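Local atomic coordinates of adhesin LabA (Helicobacter pylori, PDB entry 6GMM), a protein that probably serves as a surface adhesin that recognises LacdiNAc-type glycans of the gastric mucosa, helping the bacterium attach to its host. Residues G121-L126 with K229-A234; T128-K133 with I199-S204; M76-S81 with S103-G108; L66-G71 with S243-M248; S221-I226 with K320-V325. All coordinates share one frame; numbering follows the deposited sequence.

Interaction 1 (G121-L126 with K229-A234)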
# COMPACT_ATOMS: atom_id res chain seq x y z
N GLY A 121 -7.98 20.29 -26.69
CA GLY A 121 -8.33 20.71 -25.34
C GLY A 121 -9.47 19.92 -24.73
O GLY A 121 -10.03 19.04 -25.38
N PRO A 122 -9.85 20.20 -23.47
CA PRO A 122 -10.96 19.45 -22.85
C PRO A 122 -12.26 19.53 -23.66
O PRO A 122 -12.55 20.57 -24.24
CB PRO A 122 -11.11 20.10 -21.48
CG PRO A 122 -9.79 20.74 -21.22
CD PRO A 122 -9.30 21.21 -22.54
N TYR A 123 -12.99 18.39 -23.76
CA TYR A 123 -14.26 18.24 -24.50
C TYR A 123 -14.02 18.40 -26.01
O TYR A 123 -14.97 18.52 -26.80
CB TYR A 123 -15.38 19.15 -23.94
CG TYR A 123 -15.80 18.78 -22.53
CD1 TYR A 123 -14.96 19.01 -21.44
CD2 TYR A 123 -17.05 18.22 -22.27
CE1 TYR A 123 -15.33 18.67 -20.15
CE2 TYR A 123 -17.43 17.87 -20.98
CZ TYR A 123 -16.58 18.12 -19.92
OH TYR A 123 -16.95 17.77 -18.63
N SER A 124 -12.74 18.35 -26.41
CA SER A 124 -12.32 18.42 -27.80
C SER A 124 -11.26 17.34 -28.04
O SER A 124 -11.20 16.41 -27.26
CB SER A 124 -11.80 19.82 -28.12
OG SER A 124 -11.56 19.89 -29.51
N ILE A 125 -10.45 17.45 -29.09
CA ILE A 125 -9.43 16.45 -29.39
C ILE A 125 -8.24 16.52 -28.44
O ILE A 125 -7.98 17.55 -27.79
CB ILE A 125 -9.00 16.51 -30.88
CG1 ILE A 125 -8.18 17.79 -31.21
CG2 ILE A 125 -10.21 16.32 -31.82
CD1 ILE A 125 -7.24 17.67 -32.47
N LEU A 126 -7.48 15.42 -28.40
CA LEU A 126 -6.29 15.36 -27.59
C LEU A 126 -5.13 15.94 -28.38
O LEU A 126 -4.86 15.49 -29.46
CB LEU A 126 -5.99 13.90 -27.17
CG LEU A 126 -4.93 13.71 -26.09
CD1 LEU A 126 -5.40 14.27 -24.77
CD2 LEU A 126 -4.58 12.23 -25.92
N LYS A 229 -23.52 9.32 -17.34
CA LYS A 229 -24.27 10.18 -16.42
C LYS A 229 -24.41 11.60 -17.00
O LYS A 229 -24.47 12.59 -16.26
CB LYS A 229 -23.58 10.18 -15.03
CG LYS A 229 -23.62 8.84 -14.29
CD LYS A 229 -22.69 8.86 -13.07
CE LYS A 229 -22.61 7.53 -12.34
NZ LYS A 229 -21.77 6.54 -13.05
N GLY A 230 -24.47 11.69 -18.32
CA GLY A 230 -24.66 12.96 -19.02
C GLY A 230 -23.42 13.77 -19.35
O GLY A 230 -23.57 14.92 -19.77
N ASP A 231 -22.21 13.21 -19.19
CA ASP A 231 -20.98 13.91 -19.54
C ASP A 231 -20.17 13.04 -20.50
O ASP A 231 -19.81 11.91 -20.16
CB ASP A 231 -20.15 14.28 -18.31
CG ASP A 231 -19.07 15.28 -18.66
OD1 ASP A 231 -19.36 16.49 -18.63
OD2 ASP A 231 -17.95 14.84 -19.03
N GLY A 232 -19.89 13.58 -21.70
CA GLY A 232 -19.20 12.88 -22.77
C GLY A 232 -17.69 12.96 -22.82
O GLY A 232 -17.09 12.36 -23.71
N SER A 233 -17.05 13.69 -21.89
CA SER A 233 -15.59 13.82 -21.87
C SER A 233 -14.94 12.64 -21.14
O SER A 233 -15.64 11.95 -20.41
CB SER A 233 -15.19 15.13 -21.20
OG SER A 233 -15.36 15.08 -19.79
N ALA A 234 -13.61 12.43 -21.32
CA ALA A 234 -12.84 11.36 -20.66
C ALA A 234 -12.86 11.46 -19.13
O ALA A 234 -13.08 10.45 -18.44
CB ALA A 234 -11.39 11.34 -21.15
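Tyr-123 and Ser-233 bring the two loops together with their CA atoms 5.3 Å apart, the tyrosine standing at the third position of a type II beta turn that runs from Gly-121 to Ser-124. From there its ring reaches across Ser-233, whose CB lies 3.5 Å from the ring centroid and only 10° off the ring normal, a CH-pi contact over the middle of the face. At the far edge, in the ring plane, Asp-231 accepts a hydrogen bond from the phenol: Tyr-123 OH to Asp-231 OD1 is 2.7 Å. The donor comes in on the syn side, and the carboxylate is turned almost perpendicular to the ring (89°). Asp-231 has CG anti to its own backbone N (chi1 -166°), which places the carboxylate between the phenol and Ser-233, where the second oxygen is bonded. Ser-233 OG donates to Asp-231 OD2 over 2.7 Å, nearly in line with the C-O bond, while the amide Ser-233 N reaches the same oxygen, 3.2 Å away, from above the carboxylate plane. Three bonds thus fix the aspartate's rotation. The amide bond closes an Asx turn, and Ser-233, whose OG also makes a weak bond to Gly-236 N, is the N-cap of helix 234-237.

Interaction 2 (T128-K133 with I199-S204)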
# COMPACT_ATOMS: atom_id res chain seq x y z
N THR A 128 -1.33 16.77 -29.75
CA THR A 128 -0.24 15.87 -30.16
C THR A 128 0.76 15.77 -29.01
O THR A 128 1.10 14.64 -28.63
CB THR A 128 0.41 16.34 -31.46
OG1 THR A 128 -0.57 16.32 -32.50
CG2 THR A 128 1.61 15.48 -31.86
N GLU A 129 1.13 16.92 -28.37
CA GLU A 129 2.05 16.95 -27.22
C GLU A 129 1.58 16.06 -26.05
O GLU A 129 2.40 15.34 -25.49
CB GLU A 129 2.42 18.38 -26.75
CG GLU A 129 1.31 19.31 -26.27
CD GLU A 129 1.68 20.79 -26.16
OE1 GLU A 129 2.87 21.14 -26.35
OE2 GLU A 129 0.77 21.60 -25.90
N ASN A 130 0.27 16.09 -25.71
CA ASN A 130 -0.28 15.24 -24.65
C ASN A 130 -0.31 13.77 -25.08
O ASN A 130 -0.19 12.90 -24.26
CB ASN A 130 -1.65 15.70 -24.23
CG ASN A 130 -1.62 16.97 -23.42
OD1 ASN A 130 -0.64 17.30 -22.75
ND2 ASN A 130 -2.71 17.70 -23.45
N TYR A 131 -0.46 13.48 -26.36
CA TYR A 131 -0.44 12.08 -26.79
C TYR A 131 0.99 11.58 -26.60
O TYR A 131 1.17 10.54 -25.97
CB TYR A 131 -0.96 11.87 -28.23
CG TYR A 131 -1.19 10.40 -28.51
CD1 TYR A 131 -0.12 9.54 -28.74
CD2 TYR A 131 -2.46 9.85 -28.44
CE1 TYR A 131 -0.31 8.17 -28.92
CE2 TYR A 131 -2.67 8.49 -28.63
CZ TYR A 131 -1.59 7.65 -28.85
OH TYR A 131 -1.77 6.29 -28.99
N ALA A 132 1.98 12.38 -27.02
CA ALA A 132 3.40 12.06 -26.91
C ALA A 132 3.78 11.77 -25.46
O ALA A 132 4.46 10.77 -25.20
CB ALA A 132 4.26 13.19 -27.49
N LYS A 133 3.29 12.62 -24.51
CA LYS A 133 3.50 12.55 -23.06
C LYS A 133 2.97 11.22 -22.49
O LYS A 133 3.73 10.48 -21.84
CB LYS A 133 2.77 13.73 -22.37
CG LYS A 133 3.36 14.14 -21.04
CD LYS A 133 2.63 15.35 -20.43
CE LYS A 133 3.23 16.68 -20.81
NZ LYS A 133 2.36 17.82 -20.42
N ILE A 199 -2.47 8.96 -16.18
CA ILE A 199 -3.72 9.36 -15.54
C ILE A 199 -3.80 10.87 -15.36
O ILE A 199 -4.84 11.46 -15.70
CB ILE A 199 -3.97 8.57 -14.21
CG1 ILE A 199 -3.64 7.06 -14.36
CG2 ILE A 199 -5.41 8.76 -13.71
CD1 ILE A 199 -4.60 6.19 -15.27
N THR A 200 -2.73 11.51 -14.83
CA THR A 200 -2.74 12.97 -14.64
C THR A 200 -2.95 13.68 -15.99
O THR A 200 -3.86 14.52 -16.06
CB THR A 200 -1.52 13.46 -13.86
OG1 THR A 200 -1.43 12.67 -12.66
CG2 THR A 200 -1.62 14.92 -13.47
N THR A 201 -2.17 13.29 -17.06
CA THR A 201 -2.31 13.92 -18.40
C THR A 201 -3.71 13.67 -18.97
O THR A 201 -4.32 14.62 -19.46
CB THR A 201 -1.16 13.53 -19.36
OG1 THR A 201 0.10 13.57 -18.67
CG2 THR A 201 -1.08 14.45 -20.53
N LEU A 202 -4.22 12.42 -18.85
CA LEU A 202 -5.57 12.05 -19.32
C LEU A 202 -6.63 12.91 -18.65
O LEU A 202 -7.50 13.45 -19.32
CB LEU A 202 -5.87 10.59 -18.96
CG LEU A 202 -6.46 9.65 -20.02
CD1 LEU A 202 -7.13 8.45 -19.37
CD2 LEU A 202 -7.46 10.34 -20.99
N ASN A 203 -6.54 13.04 -17.33
CA ASN A 203 -7.51 13.75 -16.51
C ASN A 203 -7.56 15.24 -16.79
O ASN A 203 -8.66 15.76 -16.96
CB ASN A 203 -7.28 13.46 -15.03
CG ASN A 203 -8.36 13.99 -14.13
OD1 ASN A 203 -9.55 13.64 -14.24
ND2 ASN A 203 -7.96 14.86 -13.23
N SER A 204 -6.38 15.92 -16.85
CA SER A 204 -6.32 17.38 -17.10
C SER A 204 -6.63 17.76 -18.56
O SER A 204 -7.37 18.73 -18.80
CB SER A 204 -4.99 17.97 -16.64
OG SER A 204 -3.87 17.28 -17.18
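Thr-201 of helix 188-205 fits against Asn-130 and Lys-133, one turn apart on helix 128-145, in a small helix-to-helix contact of the SabA-type adhesion domain. The methyl CG2 of Thr-201 does most of the touching: it lies 3.6 Å from Asn-130 OD1 and 3.8 Å from Lys-133 CD. Because CG2 is anti to the backbone N of its residue (chi1 -43°, measured to OG1), the methyl projects toward the partner helix. The hydroxyl OG1 meets the lysine chain too, 3.6 Å from Lys-133 CD, but its hydrogen bond goes back to Thr-197 O, one turn earlier in its own helix. No hydrogen bond spans the two segments, so the methyl, the hydroxyl, the lysine methylenes and the amide oxygen meet by van der Waals contact. The lysine leaves its helix extended and then turns at chi3 (-91°), about the CG-CD bond, so that the chain changes course at the very CD that rests on the threonine. Backbones come close here, with CA atoms of Asn-130 and Thr-201 6.7 Å apart. Behind this first shell Tyr-131 and Leu-202 point away from the contact and are buried: Tyr-131 packs its ring on Trp-73 and Phe-98, and Leu-202 rests on Leu-72 and Met-76 of helix 57-76. Next to Thr-201, Thr-200 O takes two bonds from Ser-204, one from its amide N and one from its OG, each 3.0 Å long.

Interaction 3 (M76-S81 with S103-G108)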
# COMPACT_ATOMS: atom_id res chain seq x y z
N MET A 76 -9.40 2.59 -23.33
CA MET A 76 -10.24 3.67 -23.88
C MET A 76 -9.54 4.68 -24.88
O MET A 76 -10.23 5.54 -25.41
CB MET A 76 -10.98 4.43 -22.77
CG MET A 76 -10.11 4.83 -21.61
SD MET A 76 -9.02 6.19 -22.05
CE MET A 76 -10.20 7.60 -21.96
N SER A 77 -8.22 4.55 -25.13
CA SER A 77 -7.47 5.44 -26.03
C SER A 77 -8.04 5.46 -27.46
O SER A 77 -8.12 6.52 -28.10
CB SER A 77 -5.99 5.05 -26.05
OG SER A 77 -5.83 3.71 -26.52
N TYR A 78 -8.53 4.29 -27.93
CA TYR A 78 -9.16 4.17 -29.23
C TYR A 78 -10.37 5.08 -29.37
O TYR A 78 -10.61 5.56 -30.47
CB TYR A 78 -9.50 2.70 -29.55
CG TYR A 78 -10.84 2.21 -29.04
CD1 TYR A 78 -10.99 1.76 -27.74
CD2 TYR A 78 -11.94 2.15 -29.89
CE1 TYR A 78 -12.22 1.29 -27.28
CE2 TYR A 78 -13.17 1.68 -29.44
CZ TYR A 78 -13.31 1.27 -28.12
OH TYR A 78 -14.53 0.81 -27.68
N ALA A 79 -11.14 5.31 -28.33
CA ALA A 79 -12.31 6.16 -28.47
C ALA A 79 -12.03 7.64 -28.15
O ALA A 79 -12.96 8.44 -28.07
CB ALA A 79 -13.46 5.62 -27.64
N ILE A 80 -10.76 8.00 -27.98
CA ILE A 80 -10.42 9.40 -27.72
C ILE A 80 -10.42 10.13 -29.04
O ILE A 80 -9.69 9.74 -29.97
CB ILE A 80 -9.06 9.57 -26.99
CG1 ILE A 80 -9.15 9.12 -25.54
CG2 ILE A 80 -8.56 11.04 -27.11
CD1 ILE A 80 -7.81 8.87 -24.93
N SER A 81 -11.24 11.22 -29.11
CA SER A 81 -11.41 12.13 -30.24
C SER A 81 -10.06 12.28 -30.98
O SER A 81 -9.07 12.67 -30.34
CB SER A 81 -11.93 13.48 -29.76
OG SER A 81 -12.69 14.05 -30.80
N SER A 103 -3.60 -1.47 -29.14
CA SER A 103 -4.43 -2.03 -30.20
C SER A 103 -5.80 -1.31 -30.26
O SER A 103 -6.46 -1.14 -29.21
CB SER A 103 -4.67 -3.51 -29.92
OG SER A 103 -3.61 -4.33 -30.38
N ASN A 104 -6.20 -0.87 -31.46
CA ASN A 104 -7.50 -0.21 -31.62
C ASN A 104 -8.58 -1.26 -31.90
O ASN A 104 -8.29 -2.46 -31.83
CB ASN A 104 -7.45 0.94 -32.64
CG ASN A 104 -7.16 0.57 -34.08
OD1 ASN A 104 -7.58 -0.48 -34.58
ND2 ASN A 104 -6.52 1.47 -34.81
N GLN A 105 -9.82 -0.83 -32.23
CA GLN A 105 -10.93 -1.75 -32.45
C GLN A 105 -10.72 -2.66 -33.68
O GLN A 105 -11.41 -3.68 -33.78
CB GLN A 105 -12.30 -1.04 -32.46
CG GLN A 105 -12.55 -0.04 -33.59
CD GLN A 105 -12.03 1.36 -33.33
OE1 GLN A 105 -10.82 1.61 -33.18
NE2 GLN A 105 -12.95 2.33 -33.38
N TRP A 106 -9.71 -2.35 -34.56
CA TRP A 106 -9.36 -3.10 -35.78
C TRP A 106 -8.01 -3.83 -35.70
O TRP A 106 -7.72 -4.69 -36.53
CB TRP A 106 -9.39 -2.19 -37.02
CG TRP A 106 -10.59 -1.29 -37.06
CD1 TRP A 106 -10.58 0.07 -37.01
CD2 TRP A 106 -11.96 -1.70 -37.06
NE1 TRP A 106 -11.88 0.54 -37.02
CE2 TRP A 106 -12.74 -0.52 -37.04
CE3 TRP A 106 -12.61 -2.94 -37.05
CZ2 TRP A 106 -14.15 -0.55 -37.02
CZ3 TRP A 106 -14.00 -2.98 -37.05
CH2 TRP A 106 -14.75 -1.79 -37.04
N GLY A 107 -7.21 -3.52 -34.68
CA GLY A 107 -5.92 -4.16 -34.47
C GLY A 107 -4.74 -3.29 -34.86
O GLY A 107 -3.60 -3.76 -34.87
N GLY A 108 -5.02 -2.03 -35.19
CA GLY A 108 -3.99 -1.08 -35.54
C GLY A 108 -3.19 -0.66 -34.33
O GLY A 108 -3.79 -0.42 -33.28
O HOH W 1 -9.55 4.10 -33.05
O HOH W 2 -12.44 5.00 -32.69
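Tyr-78 and Gln-105 meet at about a right angle, the phenol ring turned 78° from the plane of the glutamine amide. The ring atom Tyr-78 CD2 faces the middle of that amide, 3.5 Å from Gln-105 CD and nearly as close to both OE1 and NE2, with NE2 near the ring plane at its edge. Gln-105 achieves this pose by bending at chi2 (-85°), which folds the amide back over its own chain, while its CG lies over one face of the Trp-106 ring, toward the rim. One face of the Tyr-78 ring is covered by Ala-79 CB, and the ring also meets His-327 edge-to-face. The contact joins the end of helix 57-76 to the connection between strands 96-98 and 111-113, a two-stranded antiparallel hairpin that the disulfide Cys-83 to Cys-113 ties back to the chain just beyond Ser-81. Two waters extend the pairing on the polar side: one lies 3.1 Å from Tyr-78 O and 2.8 Å from Gln-105 OE1, and the other accepts from Gln-105 NE2 while sitting by the same carbonyl. Beside the glutamine, Asn-104 packs its CB on Tyr-78 CB at 4.1 Å. The amide oxygen of Asn-104 turns away into its own loop, where OD1 accepts from Trp-106 N (2.8 Å), an Asx turn, and from Gly-108 N (3.1 Å), the latter from above the carbonyl plane.

Interaction 4 (L66-G71 with S243-M248)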
# COMPACT_ATOMS: atom_id res chain seq x y z
N LEU A 66 0.36 -0.30 -11.71
CA LEU A 66 0.89 -0.17 -13.09
C LEU A 66 -0.07 -0.74 -14.15
O LEU A 66 -0.47 -0.01 -15.08
CB LEU A 66 2.30 -0.78 -13.21
CG LEU A 66 3.37 -0.26 -12.25
CD1 LEU A 66 4.66 -1.01 -12.42
CD2 LEU A 66 3.60 1.24 -12.39
N ASN A 67 -0.48 -2.00 -13.98
CA ASN A 67 -1.44 -2.67 -14.87
C ASN A 67 -2.74 -1.87 -14.90
O ASN A 67 -3.36 -1.76 -15.95
CB ASN A 67 -1.73 -4.08 -14.37
CG ASN A 67 -0.59 -5.04 -14.61
OD1 ASN A 67 0.08 -5.02 -15.64
ND2 ASN A 67 -0.35 -5.92 -13.66
N ALA A 68 -3.16 -1.31 -13.78
CA ALA A 68 -4.40 -0.53 -13.86
C ALA A 68 -4.21 0.80 -14.59
O ALA A 68 -5.13 1.22 -15.30
CB ALA A 68 -5.02 -0.35 -12.48
N ALA A 69 -3.01 1.42 -14.52
CA ALA A 69 -2.81 2.68 -15.26
C ALA A 69 -2.70 2.42 -16.77
O ALA A 69 -3.38 3.08 -17.55
CB ALA A 69 -1.60 3.43 -14.75
N ALA A 70 -1.90 1.40 -17.17
CA ALA A 70 -1.72 0.99 -18.56
C ALA A 70 -3.05 0.46 -19.12
O ALA A 70 -3.40 0.77 -20.26
CB ALA A 70 -0.63 -0.07 -18.68
N GLY A 71 -3.76 -0.33 -18.34
CA GLY A 71 -5.04 -0.90 -18.73
C GLY A 71 -6.10 0.14 -19.06
O GLY A 71 -6.83 -0.04 -20.03
N SER A 243 -10.14 8.37 -10.44
CA SER A 243 -9.95 8.62 -9.02
C SER A 243 -9.34 7.41 -8.30
O SER A 243 -8.31 7.56 -7.62
CB SER A 243 -11.24 9.09 -8.36
OG SER A 243 -11.01 9.44 -7.00
N ALA A 244 -9.93 6.20 -8.52
CA ALA A 244 -9.46 4.95 -7.91
C ALA A 244 -8.03 4.67 -8.29
O ALA A 244 -7.25 4.25 -7.45
CB ALA A 244 -10.34 3.80 -8.36
N ILE A 245 -7.66 4.95 -9.54
CA ILE A 245 -6.31 4.65 -10.00
C ILE A 245 -5.29 5.62 -9.42
O ILE A 245 -4.20 5.19 -9.04
CB ILE A 245 -6.23 4.53 -11.55
CG1 ILE A 245 -7.17 3.37 -12.05
CG2 ILE A 245 -4.78 4.30 -11.97
CD1 ILE A 245 -7.31 3.26 -13.64
N GLN A 246 -5.66 6.91 -9.32
CA GLN A 246 -4.79 7.95 -8.74
C GLN A 246 -4.42 7.61 -7.32
O GLN A 246 -3.24 7.71 -6.96
CB GLN A 246 -5.45 9.33 -8.79
CG GLN A 246 -5.53 9.88 -10.23
CD GLN A 246 -4.25 10.52 -10.73
OE1 GLN A 246 -4.25 11.70 -11.12
NE2 GLN A 246 -3.14 9.73 -10.83
N ASP A 247 -5.40 7.15 -6.51
CA ASP A 247 -5.19 6.77 -5.11
C ASP A 247 -4.34 5.48 -5.03
O ASP A 247 -3.50 5.34 -4.15
CB ASP A 247 -6.55 6.55 -4.46
CG ASP A 247 -7.37 7.81 -4.21
OD1 ASP A 247 -6.75 8.89 -3.96
OD2 ASP A 247 -8.61 7.70 -4.12
N MET A 248 -4.55 4.54 -5.99
CA MET A 248 -3.78 3.29 -6.09
C MET A 248 -2.29 3.64 -6.26
O MET A 248 -1.44 3.11 -5.56
CB MET A 248 -4.25 2.48 -7.29
CG MET A 248 -5.44 1.61 -7.02
SD MET A 248 -5.99 0.75 -8.51
CE MET A 248 -4.77 -0.48 -8.61
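The shortest polar bond within the two segments is a helical one, Gly-71 N to Asn-67 O at 2.8 Å, within the helix that presents Ala-68 and Ala-69 to Ile-245 and Met-248. Across the contact itself the chemistry is apolar, and no hydrogen bond joins the segments. Ile-245 lies against the alanine pair with both branches: its CD1 comes up to the carbonyl of Ala-68, 3.4 Å from Ala-68 O, and its CG2 rests 4.3 Å from Ala-69 CB. The extended CG1 arm (chi2 173°) carries the terminal methyl out to that carbonyl. Met-248, one turn later, also reaches Ala-68; its chain runs straight to the sulfur and then bends at chi3, setting CE 3.9 Å from Ala-68 CB. Alanines thus form one side of the contact. The axes of the short segments approach to 9.8 Å and run broadly antiparallel, 145° between their N-to-C directions. This is buried helix packing in the interior of the helical body. Helix 188-205 flanks the pair, with Ala-195 on Ala-69 and Ile-199 on Ile-245; helix 287-311 covers Met-248 through Val-307 and Phe-311, and helix 354-366 touches Asn-67.

Interaction 5 (S221-I226 with K320-V325)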
# COMPACT_ATOMS: atom_id res chain seq x y z
N SER A 221 -23.00 2.50 -22.92
CA SER A 221 -21.75 3.09 -23.41
C SER A 221 -20.94 2.10 -24.25
O SER A 221 -21.44 1.02 -24.58
CB SER A 221 -20.89 3.57 -22.24
OG SER A 221 -20.09 2.51 -21.75
N LEU A 222 -19.68 2.46 -24.58
CA LEU A 222 -18.76 1.63 -25.34
C LEU A 222 -18.15 0.52 -24.50
O LEU A 222 -17.59 -0.42 -25.09
CB LEU A 222 -17.62 2.47 -25.94
CG LEU A 222 -17.97 3.40 -27.09
CD1 LEU A 222 -16.85 4.37 -27.30
CD2 LEU A 222 -18.26 2.63 -28.37
N TRP A 223 -18.20 0.64 -23.15
CA TRP A 223 -17.63 -0.33 -22.23
C TRP A 223 -18.68 -0.82 -21.24
O TRP A 223 -19.47 -0.02 -20.72
CB TRP A 223 -16.44 0.26 -21.44
CG TRP A 223 -15.49 1.09 -22.27
CD1 TRP A 223 -14.27 0.70 -22.76
CD2 TRP A 223 -15.64 2.47 -22.61
NE1 TRP A 223 -13.68 1.75 -23.44
CE2 TRP A 223 -14.50 2.85 -23.36
CE3 TRP A 223 -16.65 3.42 -22.40
CZ2 TRP A 223 -14.35 4.12 -23.92
CZ3 TRP A 223 -16.51 4.68 -22.96
CH2 TRP A 223 -15.37 5.02 -23.70
N GLU A 224 -18.64 -2.13 -20.93
CA GLU A 224 -19.50 -2.74 -19.90
C GLU A 224 -19.06 -2.17 -18.56
O GLU A 224 -17.87 -1.92 -18.37
CB GLU A 224 -19.33 -4.26 -19.89
CG GLU A 224 -19.98 -4.96 -21.07
CD GLU A 224 -21.50 -4.98 -21.07
OE1 GLU A 224 -22.11 -4.81 -19.98
OE2 GLU A 224 -22.08 -5.20 -22.15
N GLY A 225 -20.01 -1.92 -17.66
CA GLY A 225 -19.70 -1.39 -16.33
C GLY A 225 -19.52 0.11 -16.26
O GLY A 225 -19.52 0.67 -15.16
N ILE A 226 -19.38 0.79 -17.43
CA ILE A 226 -19.25 2.23 -17.55
C ILE A 226 -20.61 2.76 -18.03
O ILE A 226 -21.05 2.44 -19.14
CB ILE A 226 -18.09 2.59 -18.52
CG1 ILE A 226 -16.71 2.07 -18.00
CG2 ILE A 226 -18.06 4.08 -18.86
CD1 ILE A 226 -16.13 2.68 -16.69
N LYS A 320 -14.07 -7.46 -15.46
CA LYS A 320 -14.26 -8.72 -16.17
C LYS A 320 -14.76 -8.58 -17.62
O LYS A 320 -14.26 -9.32 -18.47
CB LYS A 320 -15.15 -9.71 -15.38
CG LYS A 320 -16.62 -9.33 -15.17
N ASP A 321 -15.71 -7.66 -17.92
CA ASP A 321 -16.31 -7.57 -19.25
C ASP A 321 -15.83 -6.39 -20.13
O ASP A 321 -16.42 -6.12 -21.17
CB ASP A 321 -17.83 -7.59 -19.15
CG ASP A 321 -18.36 -8.85 -18.51
OD1 ASP A 321 -17.87 -9.95 -18.86
OD2 ASP A 321 -19.28 -8.75 -17.67
N SER A 322 -14.75 -5.73 -19.74
CA SER A 322 -14.14 -4.68 -20.56
C SER A 322 -12.64 -4.83 -20.50
O SER A 322 -12.05 -5.07 -21.55
CB SER A 322 -14.61 -3.29 -20.15
OG SER A 322 -15.93 -3.04 -20.60
N LEU A 323 -12.01 -4.78 -19.30
CA LEU A 323 -10.55 -4.89 -19.20
C LEU A 323 -10.03 -6.27 -19.60
O LEU A 323 -9.05 -6.38 -20.33
CB LEU A 323 -10.02 -4.48 -17.81
CG LEU A 323 -10.30 -3.04 -17.38
CD1 LEU A 323 -10.07 -2.86 -15.88
CD2 LEU A 323 -9.47 -2.06 -18.17
N GLY A 324 -10.71 -7.31 -19.15
CA GLY A 324 -10.30 -8.68 -19.43
C GLY A 324 -10.62 -9.13 -20.83
O GLY A 324 -10.19 -10.21 -21.23
N VAL A 325 -11.40 -8.30 -21.57
CA VAL A 325 -11.88 -8.54 -22.94
C VAL A 325 -11.43 -7.35 -23.88
O VAL A 325 -11.96 -7.18 -24.98
CB VAL A 325 -13.43 -8.79 -22.90
CG1 VAL A 325 -14.00 -9.13 -24.27
CG2 VAL A 325 -13.78 -9.91 -21.94
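Ser-322 and Glu-224 form the close part of a contact in which a type II beta turn, Trp-223 to Ile-226, is set against a wider, pi-type turn of helix 316-323. The CA atoms of the two residues are 5.7 Å apart. The serine hydroxyl points into the turn: Ser-322 OG is 2.9 Å from Glu-224 N and 3.2 Å from Glu-224 O, so a single side-chain oxygen sits beside both polar atoms of one backbone residue. It also lies 3.4 Å from Trp-223 CB, where the tryptophan leaves the backbone. The Trp-223 ring heads away from residues 320-325 into the interior, where it touches Phe-318 of the same helix, meets Phe-238 edge-to-face and gives its NE1 proton to Val-75 O of helix 57-76.

The outer part is looser and more open to solvent. Glu-224 and Asp-321 touch through their aliphatic portions, CB to CB at 3.7 Å, and Glu-224 CG lies 3.9 Å from Asp-321 CB. Their carboxylate planes stand 86° apart and the two groups do not meet, with 5.4 Å between Glu-224 OE1 and Asp-321 OD2. Glu-224 bends at chi2 (-71°), which turns its acid group away from residues 320-325; there OE1 is hydrogen-bonded to Ser-218 OG. The separation would probably ease the repulsion between two like charges. Just before the turn, Ser-221 forms an ST turn, its OG accepting from Trp-223 N at 3.0 Å.

In the fold
Interaction 4 is the buried one, an apolar packing of two long helices, 57-76 and 239-264, whereas interaction 3 lies at the surface and recruits water. Interactions 1, 2 and 5 are partly buried; the first relies on a carboxylate network, the second on van der Waals contact, and the fifth on a serine hydroxyl beside a turn's backbone. Helix 188-205 links interactions 2 and 4, where Ile-199 packs on Ala-69 and Ile-245. Helix 57-76 runs from interaction 4 to interaction 3, where Met-76 meets Trp-223 of interaction 5 and Leu-202 of interaction 2. The loop following helix 188-205 supplies segments to both interaction 1 and interaction 5.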